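PDB 2WTM: EST1E from Clostridium proteoclasticum, which hydrolyses ester bonds as a promiscuous feruloyl esterase of the alpha/beta-hydrolase clan, probably through a serine nucleophile. Local coordinates for residues C30-G35 with E50-I55; H44-Q49 with T59-M64. All blocks are in the same frame, centred on the assembly; numbering follows the deposited sequence.

Interactions 1 and 2 share helix 43-54 and divide it between two neighbouring parallel strands of the central sheet. Along the chain the segments alternate: 30-35, 44-49, 50-55, 59-64. Interaction 1 sets the C-terminal turn of the helix on strand 27-33; interaction 2 sets the preceding turns on strand 58-62. Their centres lie about 5 Å apart, and the strands are joined directly, Cys-30 O to Leu-60 N at 2.9 Å and Ile-32 N to Leu-60 O at 2.9 Å, both probable hydrogen bonds. Together they pack the helix of one beta-alpha-beta crossover on both of its strands, part of the alpha/beta-hydrolase sheet whose strand order here is 1-2-4-3-5-6-7-8.

Interaction 1 of 2, residues C30-G35 with E50-I55; sequences CIIIHG and ETLNEI
Leu-52, on the last turn of helix 43-54, meets Cys-30 and Ile-32 of strand 27-33 through a single methyl group. Its CB leaves the helix toward the strand, and CG stands anti to the carbonyl carbon (chi1 -65°), which carries the branch point onward to the sheet. At the tip, CD1 does all the touching across the two segments. It lies 4.0 Å from Cys-30 SG and equally close to Cys-30 CB, so the methyl rests against the whole short cysteine side chain. The same CD1 approaches Ile-32 CD1 at 4.1 Å, the two side chains reaching toward each other tip to tip. Cys-30 and Ile-32 are two residues apart on the strand and point to the same side of the sheet, whereas Ile-31 between them points away. With one methyl doing the touching, the contact is small, burying 94 Å² over both sides, and wholly apolar: van der Waals packing with the sulfur acting as one more nonpolar surface. All three residues are buried. Around them, Leu-52 also touches Thr-59 of strand 58-62 and Met-245 of helix 234-249, which places its side chain between the C-terminal helix and the sheet. Ile-32 reaches Thr-59 and Arg-61 of strand 58-62, while Ile-31 packs on helix 79-93 across the sheet.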
# COMPACT_ATOMS: atom_id res chain seq x y z
N CYS A 30 22.55 8.17 0.06
CA CYS A 30 21.65 7.57 -0.94
C CYS A 30 21.15 6.24 -0.45
O CYS A 30 21.90 5.33 -0.13
CB CYS A 30 22.29 7.41 -2.27
SG CYS A 30 21.24 6.91 -3.63
N ILE A 31 19.81 6.10 -0.39
CA ILE A 31 19.13 4.86 -0.13
C ILE A 31 19.08 4.05 -1.44
O ILE A 31 18.70 4.57 -2.50
CB ILE A 31 17.72 5.10 0.43
CG1 ILE A 31 17.80 5.80 1.81
CG2 ILE A 31 16.98 3.79 0.65
CD1 ILE A 31 16.49 6.44 2.27
N ILE A 32 19.43 2.78 -1.38
CA ILE A 32 19.52 1.91 -2.57
C ILE A 32 18.66 0.69 -2.33
O ILE A 32 18.87 -0.07 -1.37
CB ILE A 32 20.99 1.42 -2.84
CG1 ILE A 32 21.88 2.65 -2.97
CG2 ILE A 32 21.03 0.65 -4.14
CD1 ILE A 32 23.37 2.28 -3.17
N ILE A 33 17.73 0.44 -3.24
CA ILE A 33 16.78 -0.66 -3.15
C ILE A 33 16.91 -1.64 -4.33
O ILE A 33 16.83 -1.27 -5.50
CB ILE A 33 15.32 -0.16 -3.09
CG1 ILE A 33 15.13 0.94 -2.04
CG2 ILE A 33 14.37 -1.32 -2.91
CD1 ILE A 33 15.44 0.53 -0.64
N HIS A 34 17.16 -2.92 -4.01
CA HIS A 34 17.31 -3.95 -5.00
C HIS A 34 15.97 -4.40 -5.63
O HIS A 34 14.90 -3.89 -5.24
CB HIS A 34 17.90 -5.16 -4.27
CG HIS A 34 17.03 -5.64 -3.18
ND1 HIS A 34 15.94 -6.46 -3.43
CD2 HIS A 34 17.04 -5.42 -1.85
CE1 HIS A 34 15.30 -6.67 -2.30
NE2 HIS A 34 15.94 -6.06 -1.32
N GLY A 35 16.05 -5.37 -6.55
CA GLY A 35 14.86 -5.87 -7.23
C GLY A 35 14.26 -7.16 -6.67
O GLY A 35 14.63 -7.66 -5.60
N GLU A 50 29.46 1.53 -4.38
CA GLU A 50 30.92 1.87 -4.31
C GLU A 50 31.20 3.15 -5.02
O GLU A 50 31.92 4.00 -4.51
CB GLU A 50 31.74 0.71 -4.87
CG GLU A 50 31.76 -0.44 -3.87
CD GLU A 50 32.63 -1.61 -4.24
OE1 GLU A 50 33.00 -1.75 -5.42
OE2 GLU A 50 32.84 -2.45 -3.35
N THR A 51 30.61 3.31 -6.19
CA THR A 51 30.68 4.57 -6.90
C THR A 51 30.21 5.77 -6.10
O THR A 51 30.84 6.81 -6.06
CB THR A 51 29.87 4.48 -8.21
OG1 THR A 51 30.43 3.46 -9.05
CG2 THR A 51 29.85 5.79 -8.91
N LEU A 52 29.05 5.65 -5.44
CA LEU A 52 28.55 6.72 -4.63
C LEU A 52 29.50 7.07 -3.49
O LEU A 52 29.76 8.23 -3.24
CB LEU A 52 27.10 6.43 -4.17
CG LEU A 52 26.12 6.38 -5.33
CD1 LEU A 52 24.87 5.72 -4.88
CD2 LEU A 52 25.85 7.76 -5.78
N ASN A 53 29.97 6.06 -2.77
CA ASN A 53 30.88 6.30 -1.67
C ASN A 53 32.16 7.02 -2.17
O ASN A 53 32.67 7.86 -1.51
CB ASN A 53 31.32 4.98 -0.99
CG ASN A 53 30.17 4.13 -0.41
OD1 ASN A 53 30.37 2.94 -0.26
ND2 ASN A 53 29.06 4.74 -0.02
N GLU A 54 32.60 6.65 -3.35
CA GLU A 54 33.80 7.26 -3.93
C GLU A 54 33.69 8.75 -4.19
O GLU A 54 34.68 9.49 -4.06
CB GLU A 54 34.09 6.46 -5.15
CG GLU A 54 35.29 6.79 -5.83
CD GLU A 54 35.54 5.77 -6.82
OE1 GLU A 54 35.21 6.04 -8.00
OE2 GLU A 54 36.01 4.68 -6.37
N ILE A 55 32.49 9.26 -4.53
CA ILE A 55 32.30 10.69 -4.70
C ILE A 55 31.84 11.43 -3.43
O ILE A 55 31.53 12.59 -3.45
CB ILE A 55 31.35 11.01 -5.88
CG1 ILE A 55 29.93 10.47 -5.62
CG2 ILE A 55 31.91 10.42 -7.15
CD1 ILE A 55 28.91 10.92 -6.64

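Interaction 2 of 2, residues H44-Q49 with T59-M64; sequences HIVAVQ and TLRADM
In the beta-alpha-beta unit of strand 27-33, helix 43-54 and strand 58-62, the helix packs on the second strand, where Arg-61 and Thr-59 meet Ile-45, Val-46 and Gln-49. The short segments run nearly antiparallel (164°), with their axes 10.0 Å apart at closest approach. Arg-61 rises from the strand toward the helix and bends at chi3 (-70°), turning its flat end against the Gln-49 amide. The amide oxygen of Gln-49 sits over one guanidinium face, near its centre, with OE1 3.3 Å from Arg-61 CZ; the amide and guanidinium planes are 23° apart. Because OE1 lies above the plane, its approach to Arg-61 NE has a poor angle, and the pair is a face contact and not a hydrogen bond. It probably gains from the attraction between a partly negative oxygen and a cationic group. Lower on the chain, Ile-45 CG2 packs against Arg-61 CD at 3.8 Å; at the tip, Val-46 CG2 comes obliquely to Arg-61 NH1 at 3.7 Å. Gln-49 crosses Thr-59 at about a right angle, its CG 3.2 Å from Thr-59 OG1, a close fit. Both terminal nitrogens of Arg-61 have other partners: NH2 forms a salt bridge with Asp-18 and NH1 hydrogen-bonds to Ser-40 O, which probably hold the guanidinium flat against the amide. Asn-53 hydrogen-bonds through OD1 to Gln-49 NE2 and through ND2 to Thr-59 OG1, tying helix to strand one turn farther on. Such a helix lying nearly antiparallel over a strand is characteristic of beta-alpha-beta crossovers, the units from which the alpha/beta-hydrolase sheet is largely built.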
# COMPACT_ATOMS: atom_id res chain seq x y z
N HIS A 44 25.54 -5.52 -9.29
CA HIS A 44 25.19 -4.21 -9.82
C HIS A 44 24.88 -3.21 -8.70
O HIS A 44 25.11 -2.00 -8.85
CB HIS A 44 24.06 -4.34 -10.86
CG HIS A 44 22.85 -5.04 -10.35
ND1 HIS A 44 22.81 -6.41 -10.17
CD2 HIS A 44 21.63 -4.57 -9.98
CE1 HIS A 44 21.62 -6.75 -9.70
NE2 HIS A 44 20.89 -5.65 -9.56
N ILE A 45 24.30 -3.72 -7.60
CA ILE A 45 23.99 -2.91 -6.41
C ILE A 45 25.27 -2.38 -5.74
O ILE A 45 25.40 -1.19 -5.44
CB ILE A 45 23.12 -3.66 -5.39
CG1 ILE A 45 21.81 -4.14 -6.01
CG2 ILE A 45 22.93 -2.83 -4.11
CD1 ILE A 45 20.90 -2.99 -6.47
N VAL A 46 26.20 -3.32 -5.51
CA VAL A 46 27.46 -2.97 -4.91
C VAL A 46 28.27 -2.02 -5.77
O VAL A 46 28.92 -1.12 -5.25
CB VAL A 46 28.24 -4.27 -4.57
CG1 VAL A 46 29.69 -3.91 -4.16
CG2 VAL A 46 27.50 -5.03 -3.45
N ALA A 47 28.24 -2.20 -7.09
CA ALA A 47 28.91 -1.28 -8.01
C ALA A 47 28.41 0.14 -7.91
O ALA A 47 29.18 1.09 -7.80
CB ALA A 47 28.85 -1.82 -9.43
N VAL A 48 27.12 0.30 -7.88
CA VAL A 48 26.55 1.60 -7.65
C VAL A 48 26.89 2.19 -6.27
O VAL A 48 27.29 3.35 -6.12
CB VAL A 48 25.03 1.53 -7.92
CG1 VAL A 48 24.40 2.83 -7.48
CG2 VAL A 48 24.74 1.25 -9.44
N GLN A 49 26.75 1.37 -5.22
CA GLN A 49 27.10 1.75 -3.88
C GLN A 49 28.54 2.28 -3.77
O GLN A 49 28.78 3.37 -3.22
CB GLN A 49 26.89 0.55 -2.97
CG GLN A 49 27.44 0.75 -1.60
CD GLN A 49 28.56 -0.24 -1.28
OE1 GLN A 49 28.43 -1.43 -1.51
NE2 GLN A 49 29.63 0.27 -0.64
N THR A 59 25.90 5.55 1.71
CA THR A 59 24.84 4.72 1.11
C THR A 59 24.20 3.88 2.16
O THR A 59 24.85 3.40 3.12
CB THR A 59 25.40 3.85 -0.01
OG1 THR A 59 26.52 3.05 0.48
CG2 THR A 59 25.79 4.74 -1.22
N LEU A 60 22.89 3.63 1.97
CA LEU A 60 22.16 2.75 2.86
C LEU A 60 21.45 1.81 1.93
O LEU A 60 20.42 2.15 1.31
CB LEU A 60 21.21 3.51 3.80
CG LEU A 60 20.40 2.79 4.90
CD1 LEU A 60 21.38 2.06 5.84
CD2 LEU A 60 19.59 3.78 5.60
N ARG A 61 22.03 0.62 1.78
CA ARG A 61 21.44 -0.46 1.06
C ARG A 61 20.50 -1.21 1.98
O ARG A 61 20.91 -1.65 3.05
CB ARG A 61 22.49 -1.42 0.48
CG ARG A 61 23.44 -0.86 -0.59
CD ARG A 61 24.57 -1.79 -0.88
NE ARG A 61 25.50 -1.85 0.26
CZ ARG A 61 26.27 -2.87 0.52
NH1 ARG A 61 26.17 -3.95 -0.19
NH2 ARG A 61 27.19 -2.83 1.50
N ALA A 62 19.22 -1.40 1.61
CA ALA A 62 18.26 -2.09 2.50
C ALA A 62 17.64 -3.26 1.77
O ALA A 62 17.18 -3.10 0.59
CB ALA A 62 17.14 -1.09 2.88
N ASP A 63 17.62 -4.42 2.41
CA ASP A 63 16.95 -5.59 1.93
C ASP A 63 15.44 -5.41 2.31
O ASP A 63 15.09 -5.14 3.46
CB ASP A 63 17.48 -6.86 2.60
CG ASP A 63 18.85 -7.25 2.11
OD1 ASP A 63 19.21 -6.84 0.99
OD2 ASP A 63 19.51 -8.04 2.88
N MET A 64 14.59 -5.54 1.33
CA MET A 64 13.17 -5.40 1.53
C MET A 64 12.53 -6.65 2.06
O MET A 64 13.10 -7.72 2.12
CB MET A 64 12.52 -4.99 0.17
CG MET A 64 13.14 -3.69 -0.44
SD MET A 64 12.54 -2.26 0.48
CE MET A 64 13.80 -2.01 1.76